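Local coordinates for protein alpha-rhamnosidase (Dictyoglomus thermophilum, PDB 6I60) that probably hydrolyses terminal, non-reducing alpha-L-rhamnose residues from alpha-L-rhamnosides, an activity suited to removing rhamnose from natural flavonoids, at residues Ser26-Ser31 against Trp119-Asp124; Gln66-Val71 against Lys92-Glu97; Glu303-Arg308 against Asp415-Lys420; Ile378-Asn383 against Gly423-Glu428. All blocks are in the same frame, centred on the assembly; numbering follows the deposited sequence.

Interaction 1. Residues Ser26-Ser31 against Trp119-Asp124; sequences SSNIYS and WWDSKD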
# COMPACT_ATOMS: atom_id res chain seq x y z
N SER A 26 -7.97 -20.59 -35.47
CA SER A 26 -8.80 -19.41 -35.65
C SER A 26 -7.97 -18.16 -35.92
O SER A 26 -6.78 -18.25 -36.24
CB SER A 26 -9.66 -19.19 -34.41
OG SER A 26 -8.89 -18.51 -33.43
N SER A 27 -8.59 -16.99 -35.80
CA SER A 27 -7.88 -15.72 -35.81
C SER A 27 -7.52 -15.26 -34.41
O SER A 27 -6.90 -14.20 -34.26
CB SER A 27 -8.73 -14.65 -36.51
OG SER A 27 -8.48 -13.37 -35.94
N ASN A 28 -7.89 -16.03 -33.38
CA ASN A 28 -7.54 -15.72 -31.99
C ASN A 28 -6.23 -16.44 -31.67
O ASN A 28 -6.19 -17.50 -31.03
CB ASN A 28 -8.66 -16.14 -31.06
CG ASN A 28 -8.50 -15.59 -29.66
OD1 ASN A 28 -7.49 -14.95 -29.35
ND2 ASN A 28 -9.49 -15.83 -28.81
N ILE A 29 -5.13 -15.85 -32.14
CA ILE A 29 -3.83 -16.52 -32.11
C ILE A 29 -3.10 -16.36 -30.78
O ILE A 29 -2.10 -17.07 -30.55
CB ILE A 29 -2.93 -16.00 -33.25
CG1 ILE A 29 -2.28 -14.67 -32.85
CG2 ILE A 29 -3.72 -15.84 -34.53
CD1 ILE A 29 -1.16 -14.24 -33.77
N TYR A 30 -3.55 -15.47 -29.90
CA TYR A 30 -2.85 -15.18 -28.66
C TYR A 30 -3.60 -15.79 -27.49
O TYR A 30 -4.79 -15.52 -27.28
CB TYR A 30 -2.70 -13.67 -28.46
CG TYR A 30 -1.74 -13.02 -29.42
CD1 TYR A 30 -0.42 -13.45 -29.52
CD2 TYR A 30 -2.14 -11.97 -30.24
CE1 TYR A 30 0.46 -12.86 -30.40
CE2 TYR A 30 -1.27 -11.37 -31.12
CZ TYR A 30 0.03 -11.82 -31.20
OH TYR A 30 0.91 -11.23 -32.08
N SER A 31 -2.90 -16.62 -26.71
CA SER A 31 -3.44 -17.16 -25.48
C SER A 31 -3.35 -16.11 -24.37
O SER A 31 -2.59 -15.14 -24.48
CB SER A 31 -2.67 -18.42 -25.08
OG SER A 31 -1.49 -18.10 -24.37
N TRP A 119 -9.51 -18.48 -23.84
CA TRP A 119 -10.52 -17.44 -23.89
C TRP A 119 -11.12 -17.39 -25.29
O TRP A 119 -10.45 -17.70 -26.28
CB TRP A 119 -9.95 -16.07 -23.50
CG TRP A 119 -9.10 -15.43 -24.56
CD1 TRP A 119 -7.88 -15.87 -25.01
CD2 TRP A 119 -9.40 -14.25 -25.31
NE1 TRP A 119 -7.41 -15.02 -25.99
CE2 TRP A 119 -8.32 -14.02 -26.19
CE3 TRP A 119 -10.48 -13.35 -25.32
CZ2 TRP A 119 -8.29 -12.94 -27.07
CZ3 TRP A 119 -10.44 -12.28 -26.19
CH2 TRP A 119 -9.35 -12.08 -27.06
N TRP A 120 -12.39 -17.01 -25.35
CA TRP A 120 -13.11 -16.85 -26.60
C TRP A 120 -13.30 -15.36 -26.87
O TRP A 120 -13.77 -14.63 -25.99
CB TRP A 120 -14.45 -17.57 -26.56
CG TRP A 120 -14.35 -19.06 -26.76
CD1 TRP A 120 -14.65 -19.75 -27.89
CD2 TRP A 120 -13.93 -20.03 -25.79
NE1 TRP A 120 -14.43 -21.10 -27.69
CE2 TRP A 120 -13.99 -21.29 -26.41
CE3 TRP A 120 -13.50 -19.95 -24.46
CZ2 TRP A 120 -13.65 -22.47 -25.75
CZ3 TRP A 120 -13.16 -21.12 -23.80
CH2 TRP A 120 -13.23 -22.36 -24.45
N ASP A 121 -12.95 -14.92 -28.07
CA ASP A 121 -13.00 -13.50 -28.41
C ASP A 121 -14.44 -13.11 -28.76
O ASP A 121 -15.39 -13.85 -28.51
CB ASP A 121 -12.02 -13.20 -29.53
CG ASP A 121 -12.38 -13.88 -30.83
OD1 ASP A 121 -13.25 -14.77 -30.81
OD2 ASP A 121 -11.78 -13.53 -31.87
N SER A 122 -14.59 -11.94 -29.38
CA SER A 122 -15.92 -11.42 -29.68
C SER A 122 -16.65 -12.23 -30.75
O SER A 122 -17.87 -12.13 -30.85
CB SER A 122 -15.83 -9.95 -30.11
OG SER A 122 -15.78 -9.09 -28.98
N LYS A 123 -15.93 -13.02 -31.55
CA LYS A 123 -16.54 -13.84 -32.58
C LYS A 123 -16.52 -15.32 -32.24
O LYS A 123 -16.52 -16.15 -33.15
CB LYS A 123 -15.82 -13.66 -33.90
CG LYS A 123 -15.84 -12.30 -34.34
CD LYS A 123 -15.46 -12.31 -35.76
CE LYS A 123 -14.79 -11.02 -36.07
NZ LYS A 123 -15.83 -10.13 -36.52
N ASP A 124 -16.47 -15.65 -30.96
CA ASP A 124 -16.46 -17.03 -30.48
C ASP A 124 -15.30 -17.84 -31.04
O ASP A 124 -15.37 -19.07 -31.09
CB ASP A 124 -17.79 -17.72 -30.79
CG ASP A 124 -18.11 -18.83 -29.81
OD1 ASP A 124 -17.66 -18.75 -28.65
OD2 ASP A 124 -18.81 -19.79 -30.20
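Asn-28 stands its carboxamide nearly upright over one face of the Trp-119 indole, and so brings the irregular segment Ser-26 to Ser-31 against the end of strand 112-120 in the N-terminal immunoglobulin-like domain. With CG anti to its own backbone nitrogen (chi1 -167°), Asn-28 sends that carbon toward the 119-124 segment. Its CB lies 4.1 Å from Asp-121 OD2, itself bound by the Gln-125 side chain, and its CG is 3.7 Å from Trp-119 CZ2. At the tip the branches part: OD1 sits by the benzo ring, 3.1 Å from Trp-119 CZ2, while ND2 stands 3.4 Å above the indole plane, toward its rim. Amide and ring planes are 86° apart, and ND2 is held by the carbonyl of Gln-125. Within the 26-31 segment an ST turn holds the backbone of this residue, since Asn-28 N donates to Ser-26 OG at 2.7 Å. Replacing Trp-119 by leucine would probably leave the Tyr-30 carbonyl without its indole donor and the Asn-28 amide without the ring face it stands over. Ser-127 also donates, through its hydroxyl, to that carbonyl. Tyr-30 O lies in the plane of the indole, and the bond from Trp-119 NE1 to it is nearly straight (173°), 3.0 Å long.

Interaction 2. Residues Gln66-Val71 against Lys92-Glu97; sequences QTAYQV and KVLSSE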
# COMPACT_ATOMS: atom_id res chain seq x y z
N GLN A 66 -13.53 -10.39 -24.45
CA GLN A 66 -13.70 -11.79 -24.09
C GLN A 66 -15.18 -12.12 -23.91
O GLN A 66 -15.91 -11.40 -23.23
CB GLN A 66 -12.93 -12.11 -22.81
CG GLN A 66 -13.24 -13.49 -22.23
CD GLN A 66 -12.59 -13.72 -20.88
OE1 GLN A 66 -11.36 -13.76 -20.77
NE2 GLN A 66 -13.40 -13.88 -19.85
N THR A 67 -15.61 -13.23 -24.52
CA THR A 67 -16.97 -13.72 -24.36
C THR A 67 -17.07 -15.03 -23.59
O THR A 67 -18.15 -15.35 -23.09
CB THR A 67 -17.64 -13.91 -25.73
OG1 THR A 67 -16.88 -14.85 -26.51
CG2 THR A 67 -17.71 -12.58 -26.47
N ALA A 68 -15.98 -15.78 -23.49
CA ALA A 68 -15.99 -17.04 -22.76
C ALA A 68 -14.57 -17.39 -22.34
O ALA A 68 -13.60 -16.98 -22.99
CB ALA A 68 -16.59 -18.17 -23.59
N TYR A 69 -14.45 -18.14 -21.26
CA TYR A 69 -13.16 -18.61 -20.77
C TYR A 69 -13.29 -20.04 -20.26
O TYR A 69 -14.40 -20.53 -20.01
CB TYR A 69 -12.60 -17.70 -19.66
CG TYR A 69 -13.34 -17.82 -18.34
CD1 TYR A 69 -12.95 -18.75 -17.38
CD2 TYR A 69 -14.42 -17.00 -18.05
CE1 TYR A 69 -13.63 -18.86 -16.18
CE2 TYR A 69 -15.10 -17.10 -16.85
CZ TYR A 69 -14.70 -18.04 -15.92
OH TYR A 69 -15.38 -18.14 -14.73
N GLN A 70 -12.15 -20.70 -20.11
CA GLN A 70 -12.09 -22.03 -19.53
C GLN A 70 -10.72 -22.23 -18.91
O GLN A 70 -9.71 -22.13 -19.61
CB GLN A 70 -12.36 -23.12 -20.57
CG GLN A 70 -12.17 -24.53 -20.04
CD GLN A 70 -11.91 -25.54 -21.13
OE1 GLN A 70 -12.00 -25.23 -22.32
NE2 GLN A 70 -11.59 -26.77 -20.74
N VAL A 71 -10.68 -22.50 -17.61
CA VAL A 71 -9.43 -22.72 -16.89
C VAL A 71 -9.40 -24.17 -16.42
O VAL A 71 -10.40 -24.69 -15.91
CB VAL A 71 -9.27 -21.74 -15.72
CG1 VAL A 71 -10.55 -21.65 -14.91
CG2 VAL A 71 -8.11 -22.15 -14.83
N LYS A 92 -16.30 -24.36 -21.05
CA LYS A 92 -16.54 -23.07 -21.68
C LYS A 92 -17.53 -22.28 -20.84
O LYS A 92 -18.74 -22.47 -20.93
CB LYS A 92 -17.06 -23.25 -23.11
CG LYS A 92 -17.30 -21.94 -23.84
CD LYS A 92 -17.46 -22.17 -25.34
CE LYS A 92 -18.09 -20.97 -26.01
NZ LYS A 92 -17.92 -21.03 -27.49
N VAL A 93 -17.01 -21.38 -20.00
CA VAL A 93 -17.83 -20.52 -19.15
C VAL A 93 -18.16 -19.25 -19.92
O VAL A 93 -17.25 -18.48 -20.27
CB VAL A 93 -17.12 -20.20 -17.83
CG1 VAL A 93 -17.88 -19.12 -17.08
CG2 VAL A 93 -16.97 -21.45 -16.99
N LEU A 94 -19.44 -19.02 -20.18
CA LEU A 94 -19.89 -17.84 -20.91
C LEU A 94 -19.90 -16.65 -19.96
O LEU A 94 -20.91 -16.34 -19.32
CB LEU A 94 -21.27 -18.08 -21.52
CG LEU A 94 -21.43 -19.34 -22.37
CD1 LEU A 94 -22.77 -19.34 -23.08
CD2 LEU A 94 -20.29 -19.48 -23.38
N SER A 95 -18.76 -15.98 -19.86
CA SER A 95 -18.62 -14.82 -19.00
C SER A 95 -17.46 -13.97 -19.51
O SER A 95 -16.44 -14.51 -19.95
CB SER A 95 -18.38 -15.22 -17.54
OG SER A 95 -17.58 -14.27 -16.86
N SER A 96 -17.63 -12.65 -19.45
CA SER A 96 -16.59 -11.72 -19.87
C SER A 96 -15.59 -11.43 -18.76
O SER A 96 -14.62 -10.70 -19.01
CB SER A 96 -17.22 -10.42 -20.35
OG SER A 96 -17.80 -9.69 -19.28
N GLU A 97 -15.79 -11.97 -17.57
CA GLU A 97 -14.90 -11.68 -16.45
C GLU A 97 -13.57 -12.40 -16.60
O GLU A 97 -13.51 -13.53 -17.10
CB GLU A 97 -15.57 -12.07 -15.13
CG GLU A 97 -16.62 -11.09 -14.64
CD GLU A 97 -16.08 -9.67 -14.52
OE1 GLU A 97 -16.81 -8.72 -14.86
OE2 GLU A 97 -14.92 -9.51 -14.08
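The ring of Tyr-69 takes Val-93 over one face and the carbonyl oxygen of Ser-95 at its edge. Val-93 CB lies 3.9 Å from the ring centroid, a CH-pi contact offset toward the rim, and the two side chains run side by side in the same direction; Val-93 CG1 approaches Tyr-69 CE2 at 3.4 Å. In the plane of the ring, Ser-95 O comes to 3.7 Å from Tyr-69 CD2. The second flat group is the amide of Gln-66, which works as a two-way donor: NE2 gives one bond to Ser-95 O (3.1 Å), close to the amide plane, and another to Glu-97 O (2.8 Å), which it meets from above that carbonyl's plane. Gln-66 stretches out with CG anti to its backbone nitrogen (chi1 170°), and Trp-55 NE1 holds OE1, so both ends of the amide are engaged. The backbones of Tyr-69 and Val-93 form a single antiparallel bridge, hydrogen-bonded both ways. Beside it Ala-68 CB rests on Lys-92 CG and Leu-94 CD2. The loop 92-97, which follows strand 88-89, thus lies along one side of strand 68-74, whose other side pairs with strand 112-120; there Thr-67 and Ala-68 form a classic beta bulge opposite Trp-120.

Interaction 3. Residues Glu303-Arg308 against Asp415-Lys420; sequences EIYDGR and DVYITK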
# COMPACT_ATOMS: atom_id res chain seq x y z
N GLU A 303 19.08 -0.36 16.41
CA GLU A 303 19.67 -1.65 16.73
C GLU A 303 21.14 -1.46 17.06
O GLU A 303 21.81 -0.61 16.47
CB GLU A 303 19.49 -2.64 15.56
CG GLU A 303 20.62 -3.65 15.39
CD GLU A 303 20.73 -4.17 13.96
OE1 GLU A 303 19.68 -4.53 13.38
OE2 GLU A 303 21.86 -4.22 13.42
N ILE A 304 21.63 -2.25 18.01
CA ILE A 304 23.04 -2.24 18.41
C ILE A 304 23.65 -3.58 18.03
O ILE A 304 23.12 -4.64 18.38
CB ILE A 304 23.19 -1.97 19.92
CG1 ILE A 304 22.62 -0.60 20.28
CG2 ILE A 304 24.64 -2.09 20.34
CD1 ILE A 304 21.92 -0.57 21.61
N TYR A 305 24.77 -3.53 17.31
CA TYR A 305 25.47 -4.72 16.83
C TYR A 305 26.90 -4.70 17.36
O TYR A 305 27.72 -3.89 16.92
CB TYR A 305 25.46 -4.77 15.30
CG TYR A 305 25.93 -6.09 14.70
CD1 TYR A 305 27.28 -6.41 14.63
CD2 TYR A 305 25.01 -7.00 14.20
CE1 TYR A 305 27.70 -7.60 14.09
CE2 TYR A 305 25.43 -8.20 13.65
CZ TYR A 305 26.77 -8.49 13.59
OH TYR A 305 27.19 -9.69 13.05
N ASP A 306 27.19 -5.59 18.31
CA ASP A 306 28.52 -5.71 18.89
C ASP A 306 29.26 -6.83 18.17
O ASP A 306 28.98 -8.01 18.40
CB ASP A 306 28.44 -5.97 20.39
CG ASP A 306 29.78 -5.80 21.09
OD1 ASP A 306 29.79 -5.43 22.28
OD2 ASP A 306 30.82 -6.05 20.45
N GLY A 307 30.19 -6.46 17.29
CA GLY A 307 30.93 -7.45 16.53
C GLY A 307 31.84 -8.32 17.36
O GLY A 307 32.25 -9.39 16.90
N ARG A 308 32.17 -7.89 18.58
CA ARG A 308 33.02 -8.71 19.44
C ARG A 308 32.28 -9.94 19.95
O ARG A 308 32.88 -11.01 20.11
CB ARG A 308 33.54 -7.88 20.61
CG ARG A 308 34.38 -6.68 20.18
CD ARG A 308 34.58 -5.70 21.33
NE ARG A 308 33.32 -5.38 22.00
CZ ARG A 308 33.23 -4.70 23.14
NH1 ARG A 308 34.33 -4.27 23.74
NH2 ARG A 308 32.05 -4.46 23.67
N ASP A 415 21.63 3.82 15.35
CA ASP A 415 22.21 2.48 15.28
C ASP A 415 23.67 2.55 15.72
O ASP A 415 24.39 3.50 15.39
CB ASP A 415 22.11 1.90 13.87
CG ASP A 415 20.67 1.79 13.40
OD1 ASP A 415 19.82 1.33 14.19
OD2 ASP A 415 20.39 2.16 12.24
N VAL A 416 24.11 1.53 16.46
CA VAL A 416 25.45 1.48 17.02
C VAL A 416 26.11 0.19 16.58
O VAL A 416 25.53 -0.89 16.71
CB VAL A 416 25.42 1.58 18.56
CG1 VAL A 416 26.75 1.13 19.15
CG2 VAL A 416 25.08 3.00 18.99
N TYR A 417 27.33 0.30 16.05
CA TYR A 417 28.11 -0.86 15.62
C TYR A 417 29.48 -0.80 16.28
O TYR A 417 30.19 0.21 16.15
CB TYR A 417 28.25 -0.91 14.10
CG TYR A 417 29.17 -2.00 13.61
CD1 TYR A 417 28.77 -3.33 13.61
CD2 TYR A 417 30.44 -1.70 13.14
CE1 TYR A 417 29.62 -4.33 13.15
CE2 TYR A 417 31.29 -2.69 12.68
CZ TYR A 417 30.87 -4.00 12.69
OH TYR A 417 31.72 -4.99 12.24
N ILE A 418 29.85 -1.86 16.99
CA ILE A 418 31.15 -1.98 17.63
C ILE A 418 32.02 -2.87 16.75
O ILE A 418 31.68 -4.03 16.50
CB ILE A 418 31.04 -2.54 19.05
CG1 ILE A 418 30.17 -1.62 19.91
CG2 ILE A 418 32.41 -2.70 19.67
CD1 ILE A 418 29.00 -2.32 20.56
N THR A 419 33.15 -2.33 16.30
CA THR A 419 33.97 -3.00 15.30
C THR A 419 34.67 -4.23 15.89
O THR A 419 34.82 -4.37 17.11
CB THR A 419 35.01 -2.04 14.73
OG1 THR A 419 36.02 -1.78 15.72
CG2 THR A 419 34.36 -0.72 14.33
N LYS A 420 35.10 -5.12 15.00
CA LYS A 420 35.87 -6.30 15.37
C LYS A 420 37.36 -6.15 15.09
O LYS A 420 38.16 -6.87 15.71
CB LYS A 420 35.34 -7.54 14.64
CG LYS A 420 33.85 -7.52 14.39
CD LYS A 420 33.51 -8.15 13.05
CE LYS A 420 32.05 -8.58 12.99
NZ LYS A 420 31.85 -9.71 12.05
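Tyr-305 and Tyr-417 both hold CG anti to the backbone nitrogen (chi1 -169° and 174°), and because the two residues are paired directly across the parallel strands, their rings leave the same face side by side. Tyr-305 CD1 comes to 3.5 Å from Tyr-417 CE1, with the ring planes 31° apart. The motif is a parallel pair of beta strands, 302-306 and 414-418, joining residues of the alpha-L-rhamnosidase N-terminal region to the concanavalin-like domain across more than a hundred residues of chain. A ladder runs along it: Tyr-305 N donates to Val-416 O, Ile-418 N to Tyr-305 O, and Gly-307 N to Ile-418 O. On the face away from the tyrosines, Ile-304 CG1 packs on Val-416 CB at 3.9 Å, and farther along Ile-418 CD1 meets Asp-306 CG at 3.6 Å.

The carboxylate of Asp-306 is gripped side-on by Arg-308. Arg-308 NH2 meets Asp-306 OD1 at 2.8 Å and Arg-308 NE meets Asp-306 OD2 at 3.0 Å, each on a syn lone pair, while the backbone nitrogen of Arg-308 reaches OD2 from the anti side, closing an Asx turn. Lys-309 adds a second positive partner at OD1. Ile-418 CG2 then lies over one face of the guanidinium. Changing Asp-306 to alanine would probably free the Arg-308 side chain to swing off Ile-418 and undo the turn after the strand. At the other end of the pair, Asp-415, whose OD2 is bound by His-434, offers OD1 to Glu-303 N at 2.9 Å.

Interaction 4. Residues Ile378-Asn383 against Gly423-Glu428; sequences IKVRTN and GYEEYE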
# COMPACT_ATOMS: atom_id res chain seq x y z
N ILE A 378 27.33 0.82 6.28
CA ILE A 378 28.60 1.51 6.49
C ILE A 378 29.74 0.55 6.20
O ILE A 378 29.64 -0.66 6.43
CB ILE A 378 28.70 2.09 7.92
CG1 ILE A 378 29.83 3.12 8.01
CG2 ILE A 378 28.88 0.99 8.96
CD1 ILE A 378 29.96 3.77 9.37
N LYS A 379 30.83 1.10 5.66
CA LYS A 379 32.07 0.36 5.44
C LYS A 379 33.13 0.96 6.35
O LYS A 379 33.37 2.18 6.31
CB LYS A 379 32.50 0.43 3.98
CG LYS A 379 31.46 -0.07 2.99
CD LYS A 379 31.96 0.05 1.55
CE LYS A 379 30.93 -0.45 0.56
NZ LYS A 379 30.68 0.54 -0.53
N VAL A 380 33.76 0.13 7.17
CA VAL A 380 34.75 0.59 8.14
C VAL A 380 36.05 -0.16 7.92
O VAL A 380 36.07 -1.30 7.44
CB VAL A 380 34.25 0.42 9.59
CG1 VAL A 380 32.80 0.86 9.71
CG2 VAL A 380 34.41 -1.01 10.06
N ARG A 381 37.16 0.51 8.25
CA ARG A 381 38.50 -0.08 8.20
C ARG A 381 39.23 0.39 9.45
O ARG A 381 39.66 1.54 9.53
CB ARG A 381 39.24 0.33 6.93
CG ARG A 381 38.57 -0.08 5.63
CD ARG A 381 39.04 0.78 4.48
NE ARG A 381 37.92 1.37 3.74
CZ ARG A 381 37.43 0.87 2.62
NH1 ARG A 381 37.95 -0.23 2.09
NH2 ARG A 381 36.41 1.47 2.02
N THR A 382 39.37 -0.50 10.42
CA THR A 382 39.86 -0.05 11.72
C THR A 382 41.02 -0.87 12.26
O THR A 382 41.94 -0.30 12.85
CB THR A 382 38.72 -0.05 12.75
OG1 THR A 382 39.25 0.06 14.07
CG2 THR A 382 37.91 -1.34 12.63
N ASN A 383 40.99 -2.20 12.09
CA ASN A 383 42.00 -3.11 12.62
C ASN A 383 42.00 -3.16 14.15
O ASN A 383 42.31 -4.20 14.73
CB ASN A 383 43.40 -2.74 12.11
CG ASN A 383 43.86 -3.64 10.98
OD1 ASN A 383 43.28 -4.70 10.74
ND2 ASN A 383 44.92 -3.22 10.28
N GLY A 423 40.20 -5.29 9.63
CA GLY A 423 40.67 -4.51 8.50
C GLY A 423 39.58 -3.99 7.59
O GLY A 423 39.74 -2.93 6.98
N TYR A 424 38.47 -4.71 7.46
CA TYR A 424 37.34 -4.25 6.65
C TYR A 424 36.08 -4.92 7.17
O TYR A 424 36.01 -6.15 7.25
CB TYR A 424 37.55 -4.58 5.17
CG TYR A 424 36.38 -4.21 4.30
CD1 TYR A 424 36.17 -2.90 3.90
CD2 TYR A 424 35.46 -5.17 3.88
CE1 TYR A 424 35.09 -2.55 3.11
CE2 TYR A 424 34.38 -4.84 3.09
CZ TYR A 424 34.20 -3.52 2.70
OH TYR A 424 33.13 -3.18 1.91
N GLU A 425 35.08 -4.11 7.52
CA GLU A 425 33.81 -4.62 8.02
C GLU A 425 32.66 -3.82 7.41
O GLU A 425 32.83 -2.66 7.03
CB GLU A 425 33.73 -4.55 9.55
CG GLU A 425 34.78 -5.38 10.28
CD GLU A 425 35.20 -4.76 11.60
OE1 GLU A 425 34.33 -4.61 12.49
OE2 GLU A 425 36.39 -4.42 11.75
N GLU A 426 31.50 -4.47 7.32
CA GLU A 426 30.28 -3.83 6.85
C GLU A 426 29.16 -4.12 7.83
O GLU A 426 29.13 -5.17 8.47
CB GLU A 426 29.88 -4.33 5.45
CG GLU A 426 30.90 -4.03 4.36
CD GLU A 426 30.45 -4.53 3.01
OE1 GLU A 426 31.27 -4.50 2.06
OE2 GLU A 426 29.29 -4.97 2.89
N TYR A 427 28.23 -3.17 7.96
CA TYR A 427 27.12 -3.33 8.88
C TYR A 427 25.87 -2.66 8.33
O TYR A 427 25.93 -1.52 7.86
CB TYR A 427 27.45 -2.76 10.26
CG TYR A 427 26.22 -2.51 11.10
CD1 TYR A 427 25.46 -3.57 11.58
CD2 TYR A 427 25.81 -1.22 11.41
CE1 TYR A 427 24.33 -3.35 12.34
CE2 TYR A 427 24.68 -0.99 12.17
CZ TYR A 427 23.94 -2.06 12.63
OH TYR A 427 22.81 -1.85 13.39
N GLU A 428 24.75 -3.37 8.39
CA GLU A 428 23.42 -2.83 8.17
C GLU A 428 22.49 -3.31 9.27
O GLU A 428 22.58 -4.48 9.69
CB GLU A 428 22.84 -3.24 6.80
CG GLU A 428 23.86 -3.55 5.72
CD GLU A 428 23.20 -4.03 4.43
OE1 GLU A 428 23.78 -4.90 3.75
OE2 GLU A 428 22.10 -3.53 4.10
O HOH W 1 37.64 -2.96 9.79
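Strands 378-380 and 425-427 run antiparallel, their axes 4.9 Å apart at an angle of 158°, with Ile-378/Tyr-427 and Val-380/Glu-425 as hydrogen-bonded pairs and Lys-379/Glu-426 as the non-hydrogen-bonded pair between them. Tyr-424 extends with CG anti to its backbone nitrogen (chi1 176°) and comes to lie alongside two basic chains of the neighbouring strand. Its hydroxyl runs beside the methylenes of Lys-379, 3.5 Å between Tyr-424 OH and Lys-379 CD, while the lysine NZ goes on to Glu-454. Arg-381 sets one guanidinium face over Tyr-424 CD1, with NH1 3.7 Å from that carbon and the planes 46° apart.

Strand 425-427 is an outermost strand of a four-stranded antiparallel sheet in the concanavalin-like domain, and Ile-378 and Val-380 turn inward from their own strand to reach Ile-389 of strand 388-394. On that same face Val-380 CG2 packs on Glu-425 CB at 3.6 Å. The carboxylate of Glu-425 is buried but well supplied: OE1 accepts from Tyr-417 OH and Lys-420 N, and OE2 from the backbone nitrogens of Gly-421 and Glu-422. A water also donates to Glu-425 OE2 at 2.7 Å and to Val-380 O, and accepts from Thr-382 N at 3.1 Å.

The contacts fall into two clusters about 60 Å apart between centres. Interactions 1 and 2 share the N-terminal immunoglobulin-like domain, through neighbouring strands 112-120 and 68-74: Lys-92 of interaction 2 is salt-bridged to Asp-124 of interaction 1 and makes a cation-pi contact with Trp-120. Interactions 3 and 4 also meet, as Glu-303 OE2 lies 2.6 Å from Tyr-427 OH. Interaction 1 is the buried one, held by an indole and an amide with no strand pairing; the other three are partly buried. Interaction 2 has one bridge, whereas 3 and 4 are true strand ladders, parallel and antiparallel respectively; interaction 3 closes with an Asp-Arg salt bridge, and interaction 4 buries a carboxylate that bonds to Tyr-417 of interaction 3.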